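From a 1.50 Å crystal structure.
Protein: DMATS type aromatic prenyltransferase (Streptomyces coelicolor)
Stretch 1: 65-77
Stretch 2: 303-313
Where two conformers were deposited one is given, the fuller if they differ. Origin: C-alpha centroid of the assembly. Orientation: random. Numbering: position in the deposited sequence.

Stretch 1 (65-77) EFSLSFRPGAAPA
Stretch 2, residues 303-313: SVLHRALAALT

Residues 65-70 form a strand that begins earlier in the chain, and residues 303-312 form a helix. The two run antiparallel, with 173° between their N-to-C directions and a closest axial approach of 10.5 Å. The CA atoms pair as L68 with L305 at 7.9 Å, P76 with V304 at 8.1 Å, and F66 with L312 at 9.2 Å. The strand has extended phi/psi, from -112/159 at F66 to -106/123 at F70. Alternation turns F66, L68 and F70 toward the helix.

After the strand, R71 to A74 make a type II beta turn, closed by A74 N to R71 O at 3.1 Å. G73 takes the positive phi, with phi/psi of 81/4. The chain then returns beside the strand. S69 N bonds to A77 O at 2.8 Å, and A77 N to S69 O at 2.9 Å. P76, next to A77, points toward the helix.

The helix opens at S303, whose O accepts R307 N at 3.1 Å. S303 itself does not touch stretch 1.

V304 has the largest area covered by the other stretch. Its chi1 is t (164°). Its CG1 lies 3.9 Å from P76 CG and 3.9 Å from F70 CE2. The methyl sits at the edge of the F70 ring, near its plane. F70 has chi1 m (-60°) and chi2 95°.

L305 points sideways, with chi1 t and chi2 p. Its CB is 4.2 Å from F70 CZ, so the same ring meets two successive helix residues.

H306 and R307 make no contact with stretch 1.

A308 points toward the strand. Its CB lies 3.5 Å from L68 CD1, the closest contact between the stretches. L68 has chi1 m (-71°) and chi2 t (175°). The alanine methyl is small, and the leucine end packs directly against it. A308 N bonds to V304 O at 2.8 Å, one helical turn back.

L309, A310 and A311 make no contact with stretch 1. The helical bond from A310 N to H306 O is weak, at 3.5 Å.

L312 points sideways at CB, but its end comes nearer the strand. With chi1 m (-74°) and chi2 t (166°), its CD2 lies 4.0 Å from F66 CD1. F66 has chi1 m (-60°) and chi2 101°. L312 N bonds to A308 O at 3.1 Å.

T313 leaves helical phi/psi, at -160/154.

No hydrogen bond joins the stretches. The contacts are apolar, between hydrocarbon groups, and together bury 269 Å², both sides summed.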

ATOM      1  N   GLU A  65       3.267   5.738  -4.098  1.00 13.28           N
ATOM      2  CA  GLU A  65       2.508   6.060  -2.876  1.00 14.27           C
ATOM      3  C   GLU A  65       3.423   5.794  -1.704  1.00 13.76           C
ATOM      4  O   GLU A  65       4.307   4.976  -1.822  1.00 13.72           O
ATOM      5  CB  GLU A  65       1.242   5.209  -2.773  1.00 15.56           C
ATOM      6  CG  GLU A  65       0.411   5.512  -1.525  1.00 17.24           C
ATOM      7  CD  GLU A  65      -0.800   4.606  -1.363  1.00 19.03           C
ATOM      8  OE1 GLU A  65      -0.598   3.406  -1.063  1.00 21.66           O
ATOM      9  OE2 GLU A  65      -1.944   5.108  -1.550  1.00 20.98           O
ATOM     10  N   PHE A  66       3.271   6.545  -0.635  1.00 13.64           N
ATOM     11  CA  PHE A  66       4.097   6.349   0.571  1.00 14.03           C
ATOM     12  C   PHE A  66       3.231   5.829   1.702  1.00 14.27           C
ATOM     13  O   PHE A  66       1.992   5.955   1.657  1.00 13.83           O
ATOM     14  CB  PHE A  66       4.762   7.644   1.003  1.00 14.30           C
ATOM     15  CG  PHE A  66       5.674   8.206  -0.057  1.00 14.34           C
ATOM     16  CD1 PHE A  66       5.257   9.248  -0.874  1.00 14.63           C
ATOM     17  CD2 PHE A  66       6.930   7.658  -0.260  1.00 14.79           C
ATOM     18  CE1 PHE A  66       6.097   9.767  -1.851  1.00 14.76           C
ATOM     19  CE2 PHE A  66       7.765   8.169  -1.242  1.00 14.81           C
ATOM     20  CZ  PHE A  66       7.356   9.234  -2.025  1.00 14.91           C
ATOM     21  N   SER A  67       3.865   5.220   2.677  1.00 14.68           N
ATOM     22  CA  SER A  67       3.172   4.897   3.941  1.00 15.30           C
ATOM     23  C   SER A  67       4.128   5.064   5.112  1.00 15.95           C
ATOM     24  O   SER A  67       5.334   4.849   4.948  1.00 15.27           O
ATOM     25  CB  SER A  67       2.533   3.533   3.891  1.00 15.38           C
ATOM     26  OG  SER A  67       3.479   2.474   3.827  1.00 16.17           O
ATOM     27  N   LEU A  68       3.561   5.392   6.267  1.00 16.39           N
ATOM     28  CA  LEU A  68       4.270   5.366   7.563  1.00 17.34           C
ATOM     29  C   LEU A  68       3.498   4.464   8.496  1.00 17.65           C
ATOM     30  O   LEU A  68       2.284   4.712   8.697  1.00 16.97           O
ATOM     31  CB  LEU A  68       4.369   6.771   8.139  1.00 17.94           C
ATOM     32  CG  LEU A  68       5.323   7.706   7.409  1.00 18.79           C
ATOM     33  CD1 LEU A  68       5.261   9.105   7.987  1.00 19.50           C
ATOM     34  CD2 LEU A  68       6.744   7.186   7.451  1.00 19.04           C
ATOM     35  N   SER A  69       4.176   3.457   9.053  0.57 17.93           N
ATOM     36  CA  SER A  69       3.620   2.464  10.007  0.57 18.52           C
ATOM     37  C   SER A  69       4.186   2.724  11.403  0.57 19.51           C
ATOM     38  O   SER A  69       5.429   2.652  11.571  0.57 19.71           O
ATOM     39  CB  SER A  69       3.901   1.065   9.587  0.57 18.54           C
ATOM     40  OG  SER A  69       3.387   0.800   8.302  0.57 18.08           O
ATOM     41  N   PHE A  70       3.288   2.922  12.360  1.00 20.22           N
ATOM     42  CA  PHE A  70       3.575   3.298  13.763  1.00 22.28           C
ATOM     43  C   PHE A  70       3.354   2.070  14.655  1.00 24.10           C
ATOM     44  O   PHE A  70       2.254   1.550  14.693  1.00 23.84           O
ATOM     45  CB  PHE A  70       2.714   4.516  14.101  1.00 23.14           C
ATOM     46  CG  PHE A  70       2.956   5.730  13.228  1.00 23.93           C
ATOM     47  CD1 PHE A  70       2.174   5.980  12.108  1.00 24.19           C
ATOM     48  CD2 PHE A  70       3.990   6.620  13.517  1.00 25.30           C
ATOM     49  CE1 PHE A  70       2.394   7.099  11.316  1.00 24.58           C
ATOM     50  CE2 PHE A  70       4.207   7.735  12.716  1.00 25.72           C
ATOM     51  CZ  PHE A  70       3.413   7.969  11.616  1.00 25.17           C
ATOM     52  N   ARG A  71       4.385   1.655  15.411  1.00 26.25           N
ATOM     53  CA  ARG A  71       4.355   0.536  16.401  1.00 28.46           C
ATOM     54  C   ARG A  71       4.758   1.140  17.749  1.00 30.04           C
ATOM     55  O   ARG A  71       5.642   1.991  17.782  1.00 29.27           O
ATOM     56  CB  ARG A  71       5.294  -0.590  15.946  1.00 30.31           C
ATOM     57  CG  ARG A  71       5.169  -1.890  16.733  1.00 32.06           C
ATOM     58  N   PRO A  72       4.060   0.827  18.869  1.00 31.27           N
ATOM     59  CA  PRO A  72       4.366   1.453  20.152  1.00 31.73           C
ATOM     60  C   PRO A  72       5.826   1.183  20.536  1.00 30.69           C
ATOM     61  O   PRO A  72       6.213   0.063  20.466  1.00 31.50           O
ATOM     62  CB  PRO A  72       3.413   0.828  21.179  1.00 32.70           C
ATOM     63  CG  PRO A  72       2.729  -0.334  20.448  1.00 33.03           C
ATOM     64  CD  PRO A  72       2.948  -0.124  18.957  1.00 32.18           C
ATOM     65  N   GLY A  73       6.590   2.237  20.816  1.00 30.26           N
ATOM     66  CA  GLY A  73       8.007   2.158  21.228  1.00 30.22           C
ATOM     67  C   GLY A  73       8.981   1.978  20.076  1.00 29.43           C
ATOM     68  O   GLY A  73      10.151   1.859  20.320  1.00 28.77           O
ATOM     69  N   ALA A  74       8.514   1.984  18.834  1.00 28.41           N
ATOM     70  CA  ALA A  74       9.361   1.779  17.646  1.00 27.72           C
ATOM     71  C   ALA A  74       9.472   3.082  16.860  1.00 26.79           C
ATOM     72  O   ALA A  74       8.525   3.904  16.862  1.00 25.51           O
ATOM     73  CB  ALA A  74       8.789   0.680  16.790  1.00 28.05           C
ATOM     74  N   ALA A  75      10.562   3.247  16.142  1.00 26.08           N
ATOM     75  CA  ALA A  75      10.686   4.334  15.163  1.00 25.81           C
ATOM     76  C   ALA A  75       9.622   4.116  14.075  1.00 25.07           C
ATOM     77  O   ALA A  75       9.243   2.996  13.806  1.00 23.09           O
ATOM     78  CB  ALA A  75      12.079   4.344  14.589  1.00 26.48           C
ATOM     79  N   PRO A  76       9.086   5.182  13.481  1.00 26.28           N
ATOM     80  CA  PRO A  76       8.154   5.046  12.369  1.00 25.91           C
ATOM     81  C   PRO A  76       8.813   4.229  11.239  1.00 24.92           C
ATOM     82  O   PRO A  76      10.046   4.371  11.061  1.00 26.10           O
ATOM     83  CB  PRO A  76       7.873   6.484  11.912  1.00 27.28           C
ATOM     84  CG  PRO A  76       8.350   7.362  13.043  1.00 27.94           C
ATOM     85  CD  PRO A  76       9.397   6.582  13.812  1.00 28.12           C
ATOM     86  N   ALA A  77       8.081   3.306  10.611  1.00 23.08           N
ATOM     87  CA  ALA A  77       8.575   2.494   9.473  1.00 21.65           C
ATOM     88  C   ALA A  77       8.014   3.058   8.168  1.00 20.31           C
ATOM     89  O   ALA A  77       6.784   3.094   8.003  1.00 19.30           O
ATOM     90  CB  ALA A  77       8.191   1.069   9.630  1.00 21.78           C
ATOM     91  N   SER A 303       2.701  13.479  16.237  1.00 31.65           N
ATOM     92  CA  SER A 303       3.430  14.661  15.703  1.00 31.11           C
ATOM     93  C   SER A 303       4.230  14.292  14.437  1.00 28.64           C
ATOM     94  O   SER A 303       4.315  15.130  13.531  1.00 27.84           O
ATOM     95  CB  SER A 303       4.308  15.303  16.770  1.00 33.18           C
ATOM     96  OG  SER A 303       5.382  14.455  17.116  1.00 35.05           O
ATOM     97  N   VAL A 304       4.769  13.076  14.339  1.00 27.48           N
ATOM     98  CA  VAL A 304       5.531  12.658  13.127  1.00 26.05           C
ATOM     99  C   VAL A 304       4.578  12.671  11.924  1.00 24.28           C
ATOM    100  O   VAL A 304       4.991  13.122  10.865  1.00 23.96           O
ATOM    101  CB  VAL A 304       6.232  11.294  13.298  1.00 26.48           C
ATOM    102  CG1 VAL A 304       6.677  10.694  11.977  1.00 26.06           C
ATOM    103  CG2 VAL A 304       7.432  11.392  14.224  1.00 27.30           C
ATOM    104  N   LEU A 305       3.333  12.231  12.084  1.00 23.53           N
ATOM    105  CA  LEU A 305       2.381  12.200  10.942  1.00 22.48           C
ATOM    106  C   LEU A 305       2.050  13.629  10.498  1.00 22.68           C
ATOM    107  O   LEU A 305       1.923  13.840   9.291  1.00 21.64           O
ATOM    108  CB  LEU A 305       1.128  11.421  11.315  1.00 22.55           C
ATOM    109  CG  LEU A 305       0.104  11.267  10.187  1.00 22.47           C
ATOM    110  CD1 LEU A 305       0.648  10.450   9.007  1.00 21.92           C
ATOM    111  CD2 LEU A 305      -1.164  10.626  10.716  1.00 23.06           C
ATOM    112  N   HIS A 306       1.962  14.588  11.430  1.00 22.81           N
ATOM    113  CA  HIS A 306       1.758  16.023  11.074  1.00 24.22           C
ATOM    114  C   HIS A 306       2.938  16.530  10.240  1.00 23.68           C
ATOM    115  O   HIS A 306       2.702  17.207   9.224  1.00 23.96           O
ATOM    116  CB  HIS A 306       1.545  16.892  12.320  1.00 25.33           C
ATOM    117  CG  HIS A 306       0.258  16.632  13.010  1.00 27.39           C
ATOM    118  ND1 HIS A 306      -0.023  15.428  13.602  1.00 27.83           N
ATOM    119  CD2 HIS A 306      -0.817  17.419  13.226  1.00 29.18           C
ATOM    120  CE1 HIS A 306      -1.219  15.468  14.138  1.00 28.59           C
ATOM    121  NE2 HIS A 306      -1.722  16.689  13.941  1.00 30.21           N
ATOM    122  N   ARG A 307       4.164  16.195  10.623  1.00 24.18           N
ATOM    123  CA  ARG A 307       5.366  16.588   9.852  1.00 25.26           C
ATOM    124  C   ARG A 307       5.375  15.862   8.501  1.00 23.66           C
ATOM    125  O   ARG A 307       5.823  16.473   7.521  1.00 23.68           O
ATOM    126  CB  ARG A 307       6.639  16.290  10.638  1.00 27.87           C
ATOM    127  CG  ARG A 307       6.760  17.151  11.887  1.00 30.94           C
ATOM    128  CD  ARG A 307       8.118  17.038  12.549  1.00 34.42           C
ATOM    129  NE  ARG A 307       8.047  16.229  13.760  1.00 38.46           N
ATOM    130  CZ  ARG A 307       8.757  15.124  14.005  1.00 40.87           C
ATOM    131  NH1 ARG A 307       9.631  14.652  13.117  1.00 42.37           N
ATOM    132  NH2 ARG A 307       8.587  14.498  15.156  1.00 42.59           N
ATOM    133  N   ALA A 308       4.903  14.611   8.462  1.00 22.41           N
ATOM    134  CA  ALA A 308       4.884  13.797   7.223  1.00 21.92           C
ATOM    135  C   ALA A 308       4.012  14.496   6.180  1.00 22.07           C
ATOM    136  O   ALA A 308       4.419  14.582   5.035  1.00 22.01           O
ATOM    137  CB  ALA A 308       4.391  12.412   7.528  1.00 21.51           C
ATOM    138  N   LEU A 309       2.824  14.960   6.548  1.00 22.25           N
ATOM    139  CA  LEU A 309       1.960  15.656   5.576  1.00 23.94           C
ATOM    140  C   LEU A 309       2.665  16.896   5.014  1.00 23.83           C
ATOM    141  O   LEU A 309       2.643  17.063   3.802  1.00 24.04           O
ATOM    142  CB  LEU A 309       0.588  15.965   6.178  1.00 25.00           C
ATOM    143  CG  LEU A 309      -0.468  14.960   5.748  1.00 26.93           C
ATOM    144  CD1 LEU A 309      -0.095  13.577   6.263  1.00 27.27           C
ATOM    145  CD2 LEU A 309      -1.856  15.373   6.217  1.00 27.71           C
ATOM    146  N   ALA A 310       3.322  17.707   5.838  1.00 24.01           N
ATOM    147  CA  ALA A 310       4.026  18.920   5.355  1.00 24.90           C
ATOM    148  C   ALA A 310       5.196  18.527   4.438  1.00 25.61           C
ATOM    149  O   ALA A 310       5.458  19.267   3.484  1.00 27.77           O
ATOM    150  CB  ALA A 310       4.448  19.766   6.538  1.00 25.00           C
ATOM    151  N   ALA A 311       5.848  17.389   4.682  1.00 24.95           N
ATOM    152  CA  ALA A 311       6.901  16.808   3.816  1.00 25.01           C
ATOM    153  C   ALA A 311       6.352  16.490   2.424  1.00 25.59           C
ATOM    154  O   ALA A 311       7.073  16.718   1.437  1.00 26.13           O
ATOM    155  CB  ALA A 311       7.474  15.570   4.451  1.00 25.36           C
ATOM    156  N   LEU A 312       5.147  15.930   2.336  1.00 25.69           N
ATOM    157  CA  LEU A 312       4.521  15.564   1.033  1.00 26.21           C
ATOM    158  C   LEU A 312       4.317  16.833   0.221  1.00 26.54           C
ATOM    159  O   LEU A 312       4.627  16.838  -0.973  1.00 26.41           O
ATOM    160  CB  LEU A 312       3.149  14.923   1.246  1.00 26.55           C
ATOM    161  CG  LEU A 312       3.095  13.495   1.768  1.00 27.33           C
ATOM    162  CD1 LEU A 312       1.676  13.184   2.240  1.00 27.38           C
ATOM    163  CD2 LEU A 312       3.528  12.506   0.707  1.00 28.09           C
ATOM    164  N   THR A 313       3.760  17.858   0.848  1.00 26.65           N
ATOM    165  CA  THR A 313       3.331  19.090   0.154  1.00 28.90           C
ATOM    166  C   THR A 313       3.186  20.252   1.120  1.00 30.38           C
ATOM    167  O   THR A 313       2.815  20.011   2.285  1.00 29.75           O
ATOM    168  CB  THR A 313       1.998  18.872  -0.554  1.00 29.42           C
ATOM    169  OG1 THR A 313       1.645  20.098  -1.200  1.00 31.48           O
ATOM    170  CG2 THR A 313       0.899  18.448   0.394  1.00 29.04           C
TER